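Local coordinates for protein SidF, inhibitor of growth family, member 3 (Legionella pneumophila subsp. pneumophila, PDB 4FYE) that dephosphorylates membrane phosphoinositides, probably by removing the 3-phosphate of phosphatidylinositol 3,4,5-trisphosphate, at residues D171-G174 with H175-R178; L342-L345 with Y346-N350. The protein carries 1 engineered substitution. All blocks are in the same frame, centred on the assembly; numbering follows the deposited sequence. Where two conformers were deposited one is given.

Interaction 1 of 2, residues D171-G174 with H175-R178; sequences DKEG and HNIR
Asp171 to Gly174 and His175 to Arg178 are successive turns of helix 167-180, joined by regular i to i+4 backbone bonds. His175 N donates to Asp171 O at 3.0 Å, and the bond is nearly straight at 172°. Asn176 N, Ile177 N and Arg178 N make the corresponding i to i+4 bonds, less straight, to Lys172 O, Glu173 O and Gly174 O. Ile177 N also makes a weak bond to Gly174 O.

On one side of the helix, the Asp171 carboxylate reaches the His175 ring. Its OD1 lies 3.5 Å from CD2 of His175, and the two planes are nearly perpendicular. His175 was modelled in two conformers, so this approach is doubtful in detail.

On another side, Glu173 bends at chi2 (69°), and its OE2 comes to 3.7 Å from Ile177 CG2. The same OE2 accepts a hydrogen bond from Ser88 and forms a salt bridge with Lys92, which tie this turn to helix 71-92. Ile177 is packed tightly, with CG2 only 3.0 Å from Glu173 O.

Arg178 bends back over Gly174, which has no side chain to stand in the way. Its NE also makes a weak hydrogen bond to Asn711 O, in helix 701-712. The guanidinium lies with one face over Gly174 O, which sits 3.3 Å from the group's plane and under its centre.

Interaction 2 of 2, residues L342-L345 with Y346-N350; sequences LIKL and YVEHN
The last turns of helix 335-349 form this contact, just before strand 353-360. Tyr346, Val347, Glu348 and His349 donate their backbone N-H groups to the carbonyls of Leu342, Ile343, Lys344 and Leu345. Val347 CG2 lies beside the backbone N, where it meets Ile343 O at 3.1 Å and Ile343 CG2 at 4.1 Å. Both residues also pack on the neighbouring sheet, Ile343 on strand 391-399 and Val347 on strand 402-416. Tyr346 and Leu342 pack on Leu318 of helix 315-320.

The exposed side carries Lys344 and Glu348, both extended and crossing at a slant. Lys344 CE is 3.5 Å from Glu348 OE2, but NZ stays 4.4 Å from that oxygen. Leu345 and His349 run side by side. CD2 of the His349 ring edge comes to 3.0 Å from Leu345 O, and the ring stacks with Tyr326.

Within 346-350, Asn350 turns its amide back. ND2 donates to a lone pair of Tyr346 O at 3.0 Å, with a fairly straight N-H...O angle of 161°, and also to Lys321 O. Two acceptors thus fix the rotation of this amide. Lys344 and Glu348 probably add only a weak electrostatic attraction, since NZ and OE2 are too far apart for a salt bridge.

Interactions 1 and 2 each involve one helix of the phosphatase domain, and interaction 2 runs on into the loop after it. They do not touch. Their centres are 38 Å apart, and their nearest atoms are about 25 Å apart. Residues 171-178 belong to helix 167-180, which leads to strand 184-189 of the six-stranded sheet. Residues 342-350 lead to strand 353-360 of the four-stranded sheet. Both contacts are partly buried. Their centres lie about 21 Å and 28 Å from the centre of the chain, interaction 2 being farther out. Interaction 1 joins its helix to other helices. Interaction 2 sets its helix against the sheet that the following strand enters.

Interaction 1 of 2, residues D171-G174 with H175-R178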
loop_
_atom_site.group_PDB
_atom_site.type_symbol
_atom_site.label_atom_id
_atom_site.label_comp_id
_atom_site.label_asym_id
_atom_site.label_seq_id
_atom_site.Cartn_x
_atom_site.Cartn_y
_atom_site.Cartn_z
ATOM N N ASP A 171 -7.304 12.860 19.715
ATOM C CA ASP A 171 -6.710 12.397 18.476
ATOM C C ASP A 171 -6.400 10.909 18.548
ATOM O O ASP A 171 -6.953 10.092 17.782
ATOM C CB ASP A 171 -5.448 13.238 18.266
ATOM C CG ASP A 171 -4.652 12.823 17.049
ATOM O OD1 ASP A 171 -5.209 12.816 15.913
ATOM O OD2 ASP A 171 -3.450 12.514 17.249
ATOM N N LYS A 172 -5.565 10.548 19.525
ATOM C CA LYS A 172 -5.260 9.149 19.818
ATOM C C LYS A 172 -6.516 8.318 19.931
ATOM O O LYS A 172 -6.590 7.247 19.368
ATOM C CB LYS A 172 -4.472 9.058 21.114
ATOM C CG LYS A 172 -3.434 7.946 21.168
ATOM C CD LYS A 172 -2.286 8.340 22.105
ATOM C CE LYS A 172 -1.324 9.326 21.435
ATOM N NZ LYS A 172 -0.715 10.295 22.393
ATOM N N GLU A 173 -7.524 8.780 20.654
ATOM C CA GLU A 173 -8.751 7.963 20.717
ATOM C C GLU A 173 -9.524 7.864 19.381
ATOM O O GLU A 173 -10.175 6.876 19.101
ATOM C CB GLU A 173 -9.678 8.476 21.802
ATOM C CG GLU A 173 -10.874 7.584 22.052
ATOM C CD GLU A 173 -10.495 6.242 22.686
ATOM O OE1 GLU A 173 -9.281 5.954 22.895
ATOM O OE2 GLU A 173 -11.426 5.459 22.991
ATOM N N GLY A 174 -9.494 8.917 18.577
ATOM C CA GLY A 174 -10.222 8.874 17.328
ATOM C C GLY A 174 -9.584 7.773 16.485
ATOM O O GLY A 174 -10.295 6.945 15.893
ATOM N N HIS A 175 -8.240 7.777 16.444
ATOM C CA HIS A 175 -7.512 6.746 15.738
ATOM C C HIS A 175 -7.855 5.377 16.270
ATOM O O HIS A 175 -8.097 4.464 15.468
ATOM C CB HIS A 175 -6.010 7.044 15.708
ATOM C CG HIS A 175 -5.628 8.159 14.734
ATOM N ND1 HIS A 175 -5.633 7.987 13.393
ATOM C CD2 HIS A 175 -5.231 9.485 14.955
ATOM C CE1 HIS A 175 -5.254 9.136 12.783
ATOM N NE2 HIS A 175 -5.008 10.050 13.737
ATOM N N ASN A 176 -7.958 5.220 17.595
ATOM C CA ASN A 176 -8.225 3.880 18.116
ATOM C C ASN A 176 -9.564 3.342 17.745
ATOM O O ASN A 176 -9.723 2.130 17.565
ATOM C CB ASN A 176 -8.082 3.769 19.633
ATOM C CG ASN A 176 -6.658 3.996 20.122
ATOM O OD1 ASN A 176 -6.445 4.115 21.335
ATOM N ND2 ASN A 176 -5.679 4.091 19.193
ATOM N N ILE A 177 -10.564 4.201 17.661
ATOM C CA ILE A 177 -11.879 3.628 17.424
ATOM C C ILE A 177 -12.101 3.410 15.927
ATOM O O ILE A 177 -12.796 2.490 15.525
ATOM C CB ILE A 177 -13.021 4.345 18.178
ATOM C CG1 ILE A 177 -13.836 5.263 17.263
ATOM C CG2 ILE A 177 -12.503 5.073 19.428
ATOM C CD1 ILE A 177 -14.850 6.112 18.039
ATOM N N ARG A 178 -11.435 4.207 15.106
ATOM C CA ARG A 178 -11.514 3.993 13.678
ATOM C C ARG A 178 -10.827 2.649 13.359
ATOM O O ARG A 178 -11.311 1.901 12.507
ATOM C CB ARG A 178 -10.937 5.186 12.868
ATOM C CG ARG A 178 -11.798 6.458 12.915
ATOM C CD ARG A 178 -11.287 7.573 12.012
ATOM N NE ARG A 178 -10.029 8.151 12.495
ATOM C CZ ARG A 178 -9.963 9.151 13.373
ATOM N NH1 ARG A 178 -11.080 9.674 13.874
ATOM N NH2 ARG A 178 -8.789 9.615 13.766
#

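Interaction 2 of 2, residues L342-L345 with Y346-N350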
loop_
_atom_site.group_PDB
_atom_site.type_symbol
_atom_site.label_atom_id
_atom_site.label_comp_id
_atom_site.label_asym_id
_atom_site.label_seq_id
_atom_site.Cartn_x
_atom_site.Cartn_y
_atom_site.Cartn_z
ATOM N N LEU A 342 -9.919 -28.059 3.074
ATOM C CA LEU A 342 -8.988 -27.857 1.992
ATOM C C LEU A 342 -7.802 -27.001 2.412
ATOM O O LEU A 342 -6.677 -27.350 2.101
ATOM C CB LEU A 342 -9.705 -27.178 0.833
ATOM C CG LEU A 342 -10.252 -28.067 -0.280
ATOM C CD1 LEU A 342 -10.106 -29.558 0.012
ATOM C CD2 LEU A 342 -11.665 -27.652 -0.660
ATOM N N ILE A 343 -8.036 -25.905 3.133
ATOM C CA ILE A 343 -6.932 -25.011 3.467
ATOM C C ILE A 343 -5.987 -25.688 4.429
ATOM O O ILE A 343 -4.759 -25.686 4.248
ATOM C CB ILE A 343 -7.420 -23.687 4.023
ATOM C CG1 ILE A 343 -8.051 -22.912 2.888
ATOM C CG2 ILE A 343 -6.254 -22.869 4.624
ATOM C CD1 ILE A 343 -8.811 -21.665 3.374
ATOM N N LYS A 344 -6.585 -26.334 5.414
ATOM C CA LYS A 344 -5.836 -27.078 6.398
ATOM C C LYS A 344 -4.980 -28.194 5.767
ATOM O O LYS A 344 -3.830 -28.322 6.081
ATOM C CB LYS A 344 -6.772 -27.664 7.473
ATOM C CG LYS A 344 -5.976 -28.466 8.496
ATOM C CD LYS A 344 -6.755 -29.487 9.297
ATOM C CE LYS A 344 -5.761 -30.505 9.827
ATOM N NZ LYS A 344 -6.304 -31.171 11.041
ATOM N N LEU A 345 -5.556 -28.989 4.886
ATOM C CA LEU A 345 -4.796 -30.053 4.260
ATOM C C LEU A 345 -3.737 -29.460 3.344
ATOM O O LEU A 345 -2.634 -29.937 3.310
ATOM C CB LEU A 345 -5.716 -31.013 3.488
ATOM C CG LEU A 345 -6.503 -31.992 4.380
ATOM C CD1 LEU A 345 -7.652 -32.717 3.678
ATOM C CD2 LEU A 345 -5.623 -33.028 5.077
ATOM N N TYR A 346 -4.067 -28.379 2.639
ATOM C CA TYR A 346 -3.149 -27.737 1.750
ATOM C C TYR A 346 -1.909 -27.306 2.514
ATOM O O TYR A 346 -0.751 -27.508 2.017
ATOM C CB TYR A 346 -3.785 -26.550 1.012
ATOM C CG TYR A 346 -2.753 -25.693 0.261
ATOM C CD1 TYR A 346 -2.010 -26.216 -0.792
ATOM C CD2 TYR A 346 -2.500 -24.428 0.623
ATOM C CE1 TYR A 346 -1.051 -25.461 -1.454
ATOM C CE2 TYR A 346 -1.564 -23.666 -0.025
ATOM C CZ TYR A 346 -0.827 -24.201 -1.055
ATOM O OH TYR A 346 0.143 -23.449 -1.713
ATOM N N VAL A 347 -2.148 -26.720 3.702
ATOM C CA VAL A 347 -1.082 -26.102 4.476
ATOM C C VAL A 347 -0.184 -27.183 5.072
ATOM O O VAL A 347 1.036 -27.027 5.123
ATOM C CB VAL A 347 -1.616 -25.211 5.640
ATOM C CG1 VAL A 347 -0.458 -24.828 6.560
ATOM C CG2 VAL A 347 -2.295 -23.972 5.105
ATOM N N GLU A 348 -0.799 -28.296 5.445
ATOM C CA GLU A 348 -0.135 -29.387 6.123
ATOM C C GLU A 348 0.821 -30.086 5.138
ATOM O O GLU A 348 1.929 -30.435 5.493
ATOM C CB GLU A 348 -1.213 -30.283 6.738
ATOM C CG GLU A 348 -0.815 -31.667 7.253
ATOM C CD GLU A 348 -2.049 -32.519 7.680
ATOM O OE1 GLU A 348 -2.015 -33.774 7.519
ATOM O OE2 GLU A 348 -3.064 -31.940 8.175
ATOM N N HIS A 349 0.441 -30.174 3.874
ATOM C CA HIS A 349 1.273 -30.838 2.888
ATOM C C HIS A 349 2.057 -29.980 1.913
ATOM O O HIS A 349 2.711 -30.530 1.043
ATOM C CB HIS A 349 0.393 -31.828 2.104
ATOM C CG HIS A 349 -0.309 -32.816 2.996
ATOM N ND1 HIS A 349 0.240 -33.987 3.343
ATOM C CD2 HIS A 349 -1.481 -32.737 3.661
ATOM C CE1 HIS A 349 -0.559 -34.645 4.167
ATOM N NE2 HIS A 349 -1.624 -33.886 4.365
ATOM N N ASN A 350 2.002 -28.645 1.997
ATOM C CA ASN A 350 2.801 -27.851 1.084
ATOM C C ASN A 350 3.593 -26.762 1.797
ATOM O O ASN A 350 3.035 -26.019 2.624
ATOM C CB ASN A 350 1.885 -27.227 -0.010
ATOM C CG ASN A 350 1.239 -28.298 -0.943
ATOM O OD1 ASN A 350 1.749 -28.578 -2.002
ATOM N ND2 ASN A 350 0.138 -28.844 -0.554
#